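Local atomic coordinates of C-domain type II peptide synthetase (Streptomyces globisporus, PDB entry 4ZXW), a protein that belongs to the condensation-domain family of peptide synthetases, a free-standing (type II) member with the two-lobed fold of the CoA-dependent acyltransferase clan. Residues Y46-A51 and A155-A160; E123-G128 and L398-G403; I232-G237 and A362-Q367; K240-Q245 and S404-G409. All coordinates share one frame; numbering follows the deposited sequence.

In the fold
Followed from the N terminus, the chain first sets down strand 47-55 and returns as strand 148-156, so that contact 1 closes a loop of about a hundred residues within the first sheet. Helix 110-126 ends inside that loop but finds its partner far downstream at 398-403; contact 2 therefore crosses contact 1. Within the long span that contact 2 closes, contact 3 nests, joining 232-237 to the start of strand 366-373. Contact 4, between 240-245 and 404-409, crosses both contact 2 and contact 3. Contacts 3 and 4 reach the second sheet, while the connection 398-409 packs against helix 110-126 and then runs beside strand 242-249, tying the two halves together.

Contact 1: Y46-A51 and A155-A160. With GLC (alpha-D-glucopyranose), chain C; 4T7 ((1R)-1-(naphthalen-2-yl)ethane-1,2-diol), chain E.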
loop_
_atom_site.group_PDB
_atom_site.type_symbol
_atom_site.label_atom_id
_atom_site.label_comp_id
_atom_site.label_asym_id
_atom_site.label_seq_id
_atom_site.Cartn_x
_atom_site.Cartn_y
_atom_site.Cartn_z
ATOM N N TYR A 46 -2.062 -5.332 11.111
ATOM C CA TYR A 46 -1.410 -5.205 9.806
ATOM C C TYR A 46 -2.451 -5.580 8.742
ATOM O O TYR A 46 -2.493 -6.701 8.220
ATOM C CB TYR A 46 -0.142 -6.077 9.712
ATOM C CG TYR A 46 0.617 -5.906 8.424
ATOM C CD1 TYR A 46 1.302 -4.721 8.155
ATOM C CD2 TYR A 46 0.669 -6.913 7.473
ATOM C CE1 TYR A 46 1.987 -4.536 6.984
ATOM C CE2 TYR A 46 1.411 -6.718 6.254
ATOM C CZ TYR A 46 2.055 -5.527 6.033
ATOM O OH TYR A 46 2.770 -5.278 4.842
ATOM N N HIS A 47 -3.319 -4.636 8.448
ATOM C CA HIS A 47 -4.400 -4.892 7.496
ATOM C C HIS A 47 -4.485 -3.752 6.491
ATOM O O HIS A 47 -3.805 -2.729 6.628
ATOM C CB HIS A 47 -5.755 -5.089 8.215
ATOM C CG HIS A 47 -5.993 -4.143 9.361
ATOM N ND1 HIS A 47 -5.828 -2.778 9.255
ATOM C CD2 HIS A 47 -6.389 -4.369 10.640
ATOM C CE1 HIS A 47 -6.109 -2.205 10.413
ATOM N NE2 HIS A 47 -6.449 -3.149 11.270
ATOM N N ILE A 48 -5.323 -3.952 5.477
ATOM C CA ILE A 48 -5.516 -2.981 4.412
ATOM C C ILE A 48 -7.036 -2.866 4.251
ATOM O O ILE A 48 -7.742 -3.873 4.366
ATOM C CB ILE A 48 -4.794 -3.418 3.131
ATOM C CG1 ILE A 48 -5.025 -2.413 2.002
ATOM C CG2 ILE A 48 -5.269 -4.811 2.702
ATOM C CD1 ILE A 48 -4.156 -2.661 0.777
ATOM N N VAL A 49 -7.536 -1.638 4.058
ATOM C CA VAL A 49 -8.956 -1.396 3.800
ATOM C C VAL A 49 -9.213 -0.867 2.381
ATOM O O VAL A 49 -8.354 -0.253 1.762
ATOM C CB VAL A 49 -9.559 -0.405 4.823
ATOM C CG1 VAL A 49 -9.336 -0.906 6.208
ATOM C CG2 VAL A 49 -8.916 0.958 4.682
ATOM N N GLY A 50 -10.419 -1.125 1.901
ATOM C CA GLY A 50 -10.958 -0.518 0.703
ATOM C C GLY A 50 -12.413 -0.133 0.968
ATOM O O GLY A 50 -13.175 -0.892 1.588
ATOM N N ALA A 51 -12.765 1.076 0.556
ATOM C CA ALA A 51 -14.110 1.597 0.693
ATOM C C ALA A 51 -14.676 1.985 -0.675
ATOM O O ALA A 51 -14.010 2.658 -1.475
ATOM C CB ALA A 51 -14.118 2.770 1.619
ATOM N N ALA A 155 -8.809 -6.506 5.070
ATOM C CA ALA A 155 -8.173 -7.790 4.827
ATOM C C ALA A 155 -6.795 -7.791 5.477
ATOM O O ALA A 155 -6.165 -6.742 5.554
ATOM C CB ALA A 155 -8.042 -8.059 3.329
ATOM N N HIS A 156 -6.323 -8.925 5.979
ATOM C CA HIS A 156 -4.962 -8.913 6.530
ATOM C C HIS A 156 -4.003 -8.622 5.390
ATOM O O HIS A 156 -4.138 -9.148 4.271
ATOM C CB HIS A 156 -4.580 -10.213 7.238
ATOM C CG HIS A 156 -3.488 -10.026 8.248
ATOM N ND1 HIS A 156 -2.151 -10.123 7.931
ATOM C CD2 HIS A 156 -3.539 -9.680 9.556
ATOM C CE1 HIS A 156 -1.428 -9.846 8.997
ATOM N NE2 HIS A 156 -2.247 -9.580 10.001
ATOM N N HIS A 157 -3.040 -7.761 5.658
ATOM C CA HIS A 157 -2.220 -7.219 4.569
ATOM C C HIS A 157 -1.162 -8.261 4.133
ATOM O O HIS A 157 -0.480 -8.068 3.140
ATOM C CB HIS A 157 -1.622 -5.878 5.026
ATOM C CG HIS A 157 -0.960 -5.071 3.954
ATOM N ND1 HIS A 157 -1.157 -5.290 2.602
ATOM C CD2 HIS A 157 -0.126 -4.009 4.043
ATOM C CE1 HIS A 157 -0.454 -4.411 1.911
ATOM N NE2 HIS A 157 0.179 -3.619 2.762
ATOM N N THR A 158 -1.037 -9.368 4.873
ATOM C CA THR A 158 -0.257 -10.530 4.393
ATOM C C THR A 158 -1.008 -11.302 3.290
ATOM O O THR A 158 -0.385 -12.053 2.511
ATOM C CB THR A 158 0.097 -11.533 5.542
ATOM O OG1 THR A 158 -1.107 -12.104 6.109
ATOM C CG2 THR A 158 0.905 -10.843 6.608
ATOM N N ALA A 159 -2.333 -11.123 3.242
ATOM C CA ALA A 159 -3.215 -11.837 2.311
ATOM C C ALA A 159 -3.574 -11.022 1.068
ATOM O O ALA A 159 -3.930 -11.596 0.032
ATOM C CB ALA A 159 -4.514 -12.244 2.998
ATOM N N ALA A 160 -3.496 -9.698 1.176
ATOM C CA ALA A 160 -3.977 -8.816 0.120
ATOM C C ALA A 160 -3.200 -7.517 0.048
ATOM O O ALA A 160 -2.923 -6.907 1.087
ATOM C CB ALA A 160 -5.467 -8.517 0.339
HETATM C C1 GLC C . -4.933 2.835 1.174
HETATM C C2 GLC C . -5.467 1.682 2.016
HETATM C C3 GLC C . -4.934 1.688 3.443
HETATM C C4 GLC C . -3.420 1.764 3.399
HETATM C C5 GLC C . -2.964 2.960 2.548
HETATM C C6 GLC C . -1.429 2.979 2.488
HETATM O O2 GLC C . -6.882 1.771 2.086
HETATM O O3 GLC C . -5.331 0.454 4.056
HETATM O O4 GLC C . -2.919 1.877 4.738
HETATM O O5 GLC C . -3.516 2.900 1.217
HETATM O O6 GLC C . -1.001 1.853 1.716
HETATM C CAI 4T7 E . 5.446 -0.529 5.002
HETATM C CAM 4T7 E . 6.745 -0.518 5.529
HETATM C CAG 4T7 E . 7.370 0.691 5.827
HETATM C CAD 4T7 E . 8.655 0.710 6.385
HETATM C CAC 4T7 E . 9.325 -0.485 6.655
HETATM C CAF 4T7 E . 8.697 -1.698 6.361
HETATM C CAL 4T7 E . 7.400 -1.713 5.817
HETATM C CAH 4T7 E . 6.758 -2.918 5.522
HETATM C CAE 4T7 E . 5.481 -2.909 4.965
HETATM C CAK 4T7 E . 4.785 -1.727 4.706
HETATM C CAN 4T7 E . 3.446 -1.777 4.129
HETATM O OAB 4T7 E . 2.501 -0.830 4.691
HETATM C CAJ 4T7 E . 3.448 -1.553 2.605
HETATM O OAA 4T7 E . 2.111 -1.616 2.071
HETATM O O HOH W 1 1.990 -6.673 2.807
#
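The Tyr46 ring lies over the side chain of His157, with His157 CB under one face at 3.7 Å from the ring centroid and the imidazole slid outward until its CD2 is 3.3 Å from Tyr46 CZ. The two rings are turned 30° apart and barely overlap. The edge of Tyr46 points toward the face of His156, in an offset edge-to-face pair. Tyr46 O also stands 3.2 Å above the centre of the His156 ring, whose NE2 is hydrogen-bonded to Gly43 O. With Tyr46 CG anti to the backbone N (chi1 -176°), the ring is carried across both histidines. These two begin the HHxxxDG signature of condensation domains, here in the variant HHTAADA, as the chain leaves strand 148-156. Its antiparallel pairing with strand 47-55 is fixed by two bonds between Ile48 and Ala155, and Tyr46 O receives His157 N at 2.8 Å. Val49 N donates to O3 of the bound glucose at 3.0 Å, and Val49 O accepts from its O2. His157 is held at both ring nitrogens: ND1 donates to Ala160 O at 2.8 Å, close to the ring plane, and NE2 is hydrogen-bonded to OAA of the bound 4T7 at 2.9 Å. Water 1 sits over the His157 ring, bonded to Tyr46 OH and to His157 O. Ile48 CG2 packs against Ala160 CB, beside Met165.

Contact 2: E123-G128 and L398-G403; sequences EVESTG and LSQAEG
At the junction of the two lobes of this acyltransferase-like fold, the C-terminal part of helix 110-126 meets the connection between strands 388-392 and 410-416, and Glu125 slants across the side chain of Gln400. Both side chains are extended beyond CG; in Glu125 CG lies anti to the backbone N (chi1 -174°), which sends the carboxylate straight out from the helix. Its plane and that of the Gln400 amide are 35° apart, and Gln400 OE1 rests 3.4 Å from Glu125 CD. Two acceptors brought this close call for donors between them. Arg246 supplies one, since its NH2 is salt-bridged to Glu125 OE1 and hydrogen-bonded to Gln400 OE1; Arg396 adds a second salt bridge to Glu125 OE1, and Ser404 N donates to OE2. With two guanidinium groups beside it, the buried carboxylate is probably kept ionised. Gly403, which carries no side chain, lets Glu125 OE2 come within 3.6 Å of its CA. The amide nitrogen of Gln400 turns the other way, toward the helix backbone, where NE2 is 3.6 Å from Ser126 N and makes a weak bond to Asn122 O. The side chain of Ser126 touches through CB, 3.6 Å from Glu402 O. Its hydroxyl bends back along the helix, OG donating to Glu123 O at 2.7 Å.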
loop_
_atom_site.group_PDB
_atom_site.type_symbol
_atom_site.label_atom_id
_atom_site.label_comp_id
_atom_site.label_asym_id
_atom_site.label_seq_id
_atom_site.Cartn_x
_atom_site.Cartn_y
_atom_site.Cartn_z
ATOM N N GLU A 123 -12.979 3.755 11.850
ATOM C CA GLU A 123 -13.314 2.879 12.961
ATOM C C GLU A 123 -12.917 1.459 12.577
ATOM O O GLU A 123 -12.279 0.749 13.342
ATOM C CB GLU A 123 -14.795 2.939 13.320
ATOM C CG GLU A 123 -15.063 2.278 14.663
ATOM C CD GLU A 123 -16.447 1.688 14.799
ATOM O OE1 GLU A 123 -17.425 2.415 14.527
ATOM O OE2 GLU A 123 -16.552 0.499 15.194
ATOM N N VAL A 124 -13.265 1.056 11.369
ATOM C CA VAL A 124 -12.908 -0.277 10.932
ATOM C C VAL A 124 -11.380 -0.449 10.953
ATOM O O VAL A 124 -10.892 -1.452 11.469
ATOM C CB VAL A 124 -13.521 -0.563 9.548
ATOM C CG1 VAL A 124 -13.011 -1.866 8.985
ATOM C CG2 VAL A 124 -15.059 -0.598 9.672
ATOM N N GLU A 125 -10.622 0.524 10.444
ATOM C CA GLU A 125 -9.171 0.377 10.385
ATOM C C GLU A 125 -8.580 0.378 11.799
ATOM O O GLU A 125 -7.474 -0.090 12.013
ATOM C CB GLU A 125 -8.517 1.503 9.540
ATOM C CG GLU A 125 -7.026 1.359 9.289
ATOM C CD GLU A 125 -6.414 2.511 8.435
ATOM O OE1 GLU A 125 -7.082 2.956 7.451
ATOM O OE2 GLU A 125 -5.260 2.950 8.768
ATOM N N SER A 126 -9.314 0.898 12.777
ATOM C CA SER A 126 -8.776 0.929 14.129
ATOM C C SER A 126 -8.994 -0.441 14.844
ATOM O O SER A 126 -8.450 -0.680 15.904
ATOM C CB SER A 126 -9.396 2.094 14.924
ATOM O OG SER A 126 -10.727 1.785 15.304
ATOM N N THR A 127 -9.736 -1.356 14.233
ATOM C CA THR A 127 -10.009 -2.634 14.880
ATOM C C THR A 127 -9.030 -3.676 14.360
ATOM O O THR A 127 -8.543 -3.543 13.269
ATOM C CB THR A 127 -11.492 -3.133 14.634
ATOM O OG1 THR A 127 -11.668 -3.547 13.268
ATOM C CG2 THR A 127 -12.513 -2.050 14.928
ATOM N N GLY A 128 -8.763 -4.719 15.145
ATOM C CA GLY A 128 -7.896 -5.808 14.742
ATOM C C GLY A 128 -8.498 -6.925 13.891
ATOM O O GLY A 128 -9.684 -7.186 13.925
ATOM N N LEU A 398 -9.840 12.553 6.672
ATOM C CA LEU A 398 -9.841 12.370 8.106
ATOM C C LEU A 398 -8.623 11.546 8.472
ATOM O O LEU A 398 -8.455 10.410 8.038
ATOM C CB LEU A 398 -11.107 11.683 8.550
ATOM C CG LEU A 398 -11.587 11.927 9.961
ATOM C CD1 LEU A 398 -12.019 13.348 10.091
ATOM C CD2 LEU A 398 -12.752 10.990 10.211
ATOM N N SER A 399 -7.760 12.134 9.268
ATOM C CA SER A 399 -6.596 11.430 9.710
ATOM C C SER A 399 -6.924 10.488 10.893
ATOM O O SER A 399 -8.044 10.429 11.417
ATOM C CB SER A 399 -5.528 12.432 10.073
ATOM O OG SER A 399 -5.173 13.179 8.930
ATOM N N GLN A 400 -5.924 9.743 11.309
ATOM C CA GLN A 400 -6.166 8.620 12.187
ATOM C C GLN A 400 -5.003 8.389 13.135
ATOM O O GLN A 400 -3.859 8.254 12.713
ATOM C CB GLN A 400 -6.409 7.380 11.345
ATOM C CG GLN A 400 -6.568 6.144 12.148
ATOM C CD GLN A 400 -7.428 5.126 11.465
ATOM O OE1 GLN A 400 -7.635 5.146 10.239
ATOM N NE2 GLN A 400 -7.938 4.226 12.249
ATOM N N ALA A 401 -5.337 8.281 14.414
ATOM C CA ALA A 401 -4.375 8.196 15.494
ATOM C C ALA A 401 -3.812 6.803 15.668
ATOM O O ALA A 401 -2.668 6.634 16.074
ATOM C CB ALA A 401 -5.025 8.630 16.777
ATOM N N GLU A 402 -4.621 5.796 15.392
ATOM C CA GLU A 402 -4.160 4.439 15.590
ATOM C C GLU A 402 -4.809 3.502 14.598
ATOM O O GLU A 402 -5.855 2.920 14.859
ATOM C CB GLU A 402 -4.424 3.975 17.026
ATOM C CG GLU A 402 -3.598 2.765 17.406
ATOM C CD GLU A 402 -3.247 2.734 18.891
ATOM O OE1 GLU A 402 -2.284 3.425 19.298
ATOM O OE2 GLU A 402 -3.936 2.023 19.654
ATOM N N GLY A 403 -4.145 3.347 13.457
ATOM C CA GLY A 403 -4.710 2.628 12.337
ATOM C C GLY A 403 -3.884 1.424 11.958
ATOM O O GLY A 403 -3.270 0.784 12.819
#

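Contact 3: I232-G237 and A362-Q367. With SO4 (sulfate ion), chain F.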
loop_
_atom_site.group_PDB
_atom_site.type_symbol
_atom_site.label_atom_id
_atom_site.label_comp_id
_atom_site.label_asym_id
_atom_site.label_seq_id
_atom_site.Cartn_x
_atom_site.Cartn_y
_atom_site.Cartn_z
ATOM N N ILE A 232 11.357 9.969 19.544
ATOM C CA ILE A 232 11.380 9.085 20.684
ATOM C C ILE A 232 12.237 7.906 20.282
ATOM O O ILE A 232 11.987 7.284 19.247
ATOM C CB ILE A 232 9.973 8.651 21.088
ATOM C CG1 ILE A 232 9.121 9.880 21.432
ATOM C CG2 ILE A 232 10.039 7.664 22.261
ATOM C CD1 ILE A 232 7.642 9.716 21.092
ATOM N N PRO A 233 13.261 7.596 21.088
ATOM C CA PRO A 233 14.149 6.502 20.705
ATOM C C PRO A 233 13.486 5.152 20.827
ATOM O O PRO A 233 12.570 4.969 21.622
ATOM C CB PRO A 233 15.305 6.618 21.702
ATOM C CG PRO A 233 14.716 7.291 22.870
ATOM C CD PRO A 233 13.730 8.268 22.311
ATOM N N ARG A 234 13.986 4.216 20.034
ATOM C CA ARG A 234 13.555 2.841 20.046
ATOM C C ARG A 234 13.563 2.273 21.463
ATOM O O ARG A 234 12.577 1.686 21.905
ATOM C CB ARG A 234 14.474 2.052 19.125
ATOM C CG ARG A 234 14.079 0.633 18.915
ATOM C CD ARG A 234 15.005 -0.026 17.890
ATOM N NE ARG A 234 14.404 -1.280 17.486
ATOM C CZ ARG A 234 13.648 -1.453 16.410
ATOM N NH1 ARG A 234 13.120 -2.651 16.194
ATOM N NH2 ARG A 234 13.437 -0.453 15.549
ATOM N N SER A 235 14.664 2.500 22.184
ATOM C CA SER A 235 14.843 1.933 23.533
ATOM C C SER A 235 13.909 2.519 24.596
ATOM O O SER A 235 13.909 2.048 25.713
ATOM C CB SER A 235 16.307 2.092 24.009
ATOM O OG SER A 235 16.732 3.451 24.076
ATOM N N ALA A 236 13.107 3.523 24.252
ATOM C CA ALA A 236 12.080 4.023 25.172
ATOM C C ALA A 236 11.021 2.952 25.439
ATOM O O ALA A 236 10.319 2.973 26.460
ATOM C CB ALA A 236 11.416 5.275 24.603
ATOM N N GLY A 237 10.894 2.039 24.484
ATOM C CA GLY A 237 9.961 0.938 24.577
ATOM C C GLY A 237 8.501 1.322 24.612
ATOM O O GLY A 237 7.692 0.580 25.134
ATOM N N ALA A 362 17.105 -0.361 12.389
ATOM C CA ALA A 362 16.917 -0.804 13.770
ATOM C C ALA A 362 17.699 0.080 14.709
ATOM O O ALA A 362 17.876 -0.242 15.883
ATOM C CB ALA A 362 17.348 -2.264 13.927
ATOM N N SER A 363 18.182 1.204 14.205
ATOM C CA SER A 363 18.984 2.045 15.062
ATOM C C SER A 363 18.092 2.704 16.089
ATOM O O SER A 363 16.905 2.926 15.864
ATOM C CB SER A 363 19.743 3.090 14.272
ATOM O OG SER A 363 18.846 4.042 13.745
ATOM N N ASP A 364 18.683 3.021 17.229
ATOM C CA ASP A 364 17.918 3.499 18.348
ATOM C C ASP A 364 17.251 4.838 18.071
ATOM O O ASP A 364 16.265 5.169 18.701
ATOM C CB ASP A 364 18.816 3.618 19.568
ATOM C CG ASP A 364 18.046 3.485 20.853
ATOM O OD1 ASP A 364 17.275 2.497 20.985
ATOM O OD2 ASP A 364 18.203 4.376 21.711
ATOM N N ASN A 365 17.779 5.617 17.134
ATOM C CA ASN A 365 17.284 6.971 16.946
ATOM C C ASN A 365 16.968 7.334 15.504
ATOM O O ASN A 365 16.858 8.518 15.158
ATOM C CB ASN A 365 18.296 7.939 17.518
ATOM C CG ASN A 365 18.415 7.798 19.006
ATOM O OD1 ASN A 365 17.514 8.179 19.754
ATOM N ND2 ASN A 365 19.505 7.198 19.450
ATOM N N HIS A 366 16.818 6.317 14.663
ATOM C CA HIS A 366 16.443 6.536 13.284
ATOM C C HIS A 366 15.501 5.418 12.847
ATOM O O HIS A 366 15.507 4.312 13.436
ATOM C CB HIS A 366 17.674 6.591 12.362
ATOM C CG HIS A 366 18.575 7.762 12.610
ATOM N ND1 HIS A 366 19.606 7.733 13.527
ATOM C CD2 HIS A 366 18.600 8.997 12.056
ATOM C CE1 HIS A 366 20.215 8.905 13.537
ATOM N NE2 HIS A 366 19.629 9.687 12.650
ATOM N N GLN A 367 14.680 5.725 11.840
ATOM C CA GLN A 367 13.877 4.720 11.149
ATOM C C GLN A 367 13.942 4.997 9.661
ATOM O O GLN A 367 14.200 6.115 9.250
ATOM C CB GLN A 367 12.415 4.735 11.596
ATOM C CG GLN A 367 12.135 4.108 12.952
ATOM C CD GLN A 367 10.632 4.034 13.227
ATOM O OE1 GLN A 367 9.967 5.059 13.320
ATOM N NE2 GLN A 367 10.097 2.824 13.327
HETATM S S SO4 F . 21.541 5.959 16.452
HETATM O O1 SO4 F . 21.519 6.228 17.888
HETATM O O2 SO4 F . 22.233 4.676 16.284
HETATM O O3 SO4 F . 20.181 5.835 15.919
HETATM O O4 SO4 F . 22.166 7.094 15.772
HETATM O O HOH W 2 14.750 2.116 14.765
#
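Pro233 touches the turn through CB, 3.3 Å from Asn365 OD1, while its CA lies against Asp364 O. That same carbonyl takes the hydrogen bond from Arg234 N at 2.8 Å. The Arg234 chain runs out extended as far as NE, CD passing 3.5 Å from Ala362 O, and Ala362 CA lies over one face of the guanidinium. Arg234 NH1 forms a salt bridge with Asp408, and NH2 donates to water 2, which lies 2.6 Å from Ser363 O. The partner here is a type I beta turn, Ser363 to His366, leading into strand 366-373, and the contact joins it to the short 3-10 segment 234-236 at the surface. Ser235 is gripped by both oxygens of Asp364: OG donates to OD2 at 2.9 Å on its syn lone pair, and N makes a weak bond to OD1. A sulfate, probably from the crystallisation liquor, accepts through O3 from Asn365 N at 2.7 Å and from His366 ND1, and through O1 from Asn365 ND2 at 2.7 Å.

Contact 4: K240-Q245 and S404-G409; sequences KGTAWQ and SDIPDG. With 4T7 ((1R)-1-(naphthalen-2-yl)ethane-1,2-diol), chain E; GLC (alpha-D-glucopyranose), chain C.
The Trp244 indole carries O4 of the bound glucose over one face, near the rim, while its edge is turned to Ser404. There NE1 donates to Ser404 O at 2.9 Å, a bond that lies in the carbonyl plane on a lone pair and only 8° out of the indole plane. Ile406 CD1 packs at 3.7 Å from Trp244 CH2 and also reaches Thr242 CG2; its other branch, CG2, lies 3.6 Å from CAG of the naphthyl group of 4T7, beside Pro407. Strand 242-249, outermost in the second sheet, thus supports the segment that lines this ligand. Thr242 OG1 receives Ile406 N at 2.9 Å in a nearly straight bond (176°), and water 3 links that hydroxyl to Asp405 OD1. Lys240, bent at its second and fourth torsions, crosses the Asp405 side chain at about a right angle. Its NZ meets OD1 on the syn side at 2.8 Å, a salt bridge, and also donates to Ile406 O and Pro407 O from above their carbonyl planes. Three acceptors round NZ probably restrict the rotation of the ammonium group, and Asp405 beside it would favour the charged form.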
loop_
_atom_site.group_PDB
_atom_site.type_symbol
_atom_site.label_atom_id
_atom_site.label_comp_id
_atom_site.label_asym_id
_atom_site.label_seq_id
_atom_site.Cartn_x
_atom_site.Cartn_y
_atom_site.Cartn_z
ATOM N N LYS A 240 3.587 -0.014 20.568
ATOM C CA LYS A 240 3.523 0.093 19.127
ATOM C C LYS A 240 2.181 0.684 18.706
ATOM O O LYS A 240 1.133 0.224 19.122
ATOM C CB LYS A 240 3.727 -1.277 18.501
ATOM C CG LYS A 240 3.671 -1.322 17.000
ATOM C CD LYS A 240 4.916 -0.699 16.418
ATOM C CE LYS A 240 4.761 -0.412 14.922
ATOM N NZ LYS A 240 4.795 -1.659 14.092
ATOM N N GLY A 241 2.233 1.719 17.886
ATOM C CA GLY A 241 1.056 2.253 17.250
ATOM C C GLY A 241 1.470 2.925 15.959
ATOM O O GLY A 241 2.654 3.314 15.782
ATOM N N THR A 242 0.506 3.031 15.045
ATOM C CA THR A 242 0.728 3.667 13.754
ATOM C C THR A 242 -0.392 4.675 13.509
ATOM O O THR A 242 -1.582 4.322 13.556
ATOM C CB THR A 242 0.812 2.647 12.612
ATOM O OG1 THR A 242 1.920 1.758 12.829
ATOM C CG2 THR A 242 1.026 3.364 11.259
ATOM N N ALA A 243 0.017 5.931 13.291
ATOM C CA ALA A 243 -0.874 7.038 12.951
ATOM C C ALA A 243 -0.747 7.354 11.457
ATOM O O ALA A 243 0.299 7.104 10.838
ATOM C CB ALA A 243 -0.558 8.285 13.773
ATOM N N TRP A 244 -1.807 7.928 10.897
ATOM C CA TRP A 244 -1.904 8.183 9.461
ATOM C C TRP A 244 -2.415 9.575 9.293
ATOM O O TRP A 244 -3.530 9.866 9.714
ATOM C CB TRP A 244 -2.847 7.205 8.780
ATOM C CG TRP A 244 -2.334 5.804 8.817
ATOM C CD1 TRP A 244 -2.540 4.906 9.792
ATOM C CD2 TRP A 244 -1.526 5.147 7.831
ATOM N NE1 TRP A 244 -1.921 3.711 9.484
ATOM C CE2 TRP A 244 -1.291 3.840 8.285
ATOM C CE3 TRP A 244 -0.972 5.543 6.619
ATOM C CZ2 TRP A 244 -0.542 2.921 7.566
ATOM C CZ3 TRP A 244 -0.231 4.633 5.911
ATOM C CH2 TRP A 244 -0.025 3.333 6.386
ATOM N N GLN A 245 -1.578 10.450 8.747
ATOM C CA GLN A 245 -2.017 11.797 8.454
ATOM C C GLN A 245 -2.370 11.817 6.972
ATOM O O GLN A 245 -1.548 11.461 6.110
ATOM C CB GLN A 245 -0.950 12.823 8.813
ATOM C CG GLN A 245 -0.939 13.141 10.304
ATOM C CD GLN A 245 -0.011 14.284 10.701
ATOM O OE1 GLN A 245 0.128 15.304 9.998
ATOM N NE2 GLN A 245 0.623 14.123 11.861
ATOM N N SER A 404 -3.855 1.124 10.665
ATOM C CA SER A 404 -3.116 -0.036 10.174
ATOM C C SER A 404 -1.666 0.078 10.542
ATOM O O SER A 404 -1.082 1.161 10.497
ATOM C CB SER A 404 -3.218 -0.173 8.675
ATOM O OG SER A 404 -4.555 -0.280 8.277
ATOM N N ASP A 405 -1.103 -1.056 10.921
ATOM C CA ASP A 405 0.267 -1.115 11.362
ATOM C C ASP A 405 1.277 -0.843 10.239
ATOM O O ASP A 405 1.145 -1.374 9.153
ATOM C CB ASP A 405 0.537 -2.483 11.952
ATOM C CG ASP A 405 1.915 -2.583 12.568
ATOM O OD1 ASP A 405 2.058 -2.247 13.772
ATOM O OD2 ASP A 405 2.849 -3.007 11.850
ATOM N N ILE A 406 2.281 -0.020 10.522
ATOM C CA ILE A 406 3.518 -0.003 9.722
ATOM C C ILE A 406 4.588 -0.748 10.517
ATOM O O ILE A 406 4.973 -0.312 11.615
ATOM C CB ILE A 406 3.966 1.424 9.366
ATOM C CG1 ILE A 406 3.076 1.998 8.269
ATOM C CG2 ILE A 406 5.404 1.411 8.801
ATOM C CD1 ILE A 406 3.139 3.525 8.211
ATOM N N PRO A 407 5.060 -1.885 9.989
ATOM C CA PRO A 407 5.948 -2.725 10.791
ATOM C C PRO A 407 7.069 -1.970 11.523
ATOM O O PRO A 407 7.270 -2.204 12.708
ATOM C CB PRO A 407 6.515 -3.700 9.748
ATOM C CG PRO A 407 5.392 -3.903 8.829
ATOM C CD PRO A 407 4.698 -2.556 8.726
ATOM N N ASP A 408 7.774 -1.073 10.860
ATOM C CA ASP A 408 8.909 -0.424 11.519
ATOM C C ASP A 408 9.488 0.637 10.589
ATOM O O ASP A 408 10.522 0.423 9.938
ATOM C CB ASP A 408 9.975 -1.477 11.903
ATOM C CG ASP A 408 10.933 -1.003 13.009
ATOM O OD1 ASP A 408 11.336 0.187 13.013
ATOM O OD2 ASP A 408 11.276 -1.851 13.878
ATOM N N GLY A 409 8.817 1.785 10.540
ATOM C CA GLY A 409 9.231 2.858 9.673
ATOM C C GLY A 409 8.193 3.929 9.421
ATOM O O GLY A 409 7.233 4.102 10.182
HETATM C CAI 4T7 E . 5.446 -0.529 5.002
HETATM C CAM 4T7 E . 6.745 -0.518 5.529
HETATM C CAG 4T7 E . 7.370 0.691 5.827
HETATM C CAD 4T7 E . 8.655 0.710 6.385
HETATM C CAC 4T7 E . 9.325 -0.485 6.655
HETATM C CAF 4T7 E . 8.697 -1.698 6.361
HETATM C CAL 4T7 E . 7.400 -1.713 5.817
HETATM C CAH 4T7 E . 6.758 -2.918 5.522
HETATM C CAE 4T7 E . 5.481 -2.909 4.965
HETATM C CAK 4T7 E . 4.785 -1.727 4.706
HETATM C CAN 4T7 E . 3.446 -1.777 4.129
HETATM O OAB 4T7 E . 2.501 -0.830 4.691
HETATM C CAJ 4T7 E . 3.448 -1.553 2.605
HETATM O OAA 4T7 E . 2.111 -1.616 2.071
HETATM C C1 GLC C . -4.933 2.835 1.174
HETATM C C2 GLC C . -5.467 1.682 2.016
HETATM C C3 GLC C . -4.934 1.688 3.443
HETATM C C4 GLC C . -3.420 1.764 3.399
HETATM C C5 GLC C . -2.964 2.960 2.548
HETATM C C6 GLC C . -1.429 2.979 2.488
HETATM O O2 GLC C . -6.882 1.771 2.086
HETATM O O3 GLC C . -5.331 0.454 4.056
HETATM O O4 GLC C . -2.919 1.877 4.738
HETATM O O5 GLC C . -3.516 2.900 1.217
HETATM O O6 GLC C . -1.001 1.853 1.716
HETATM O O HOH W 3 1.102 -0.115 14.851
#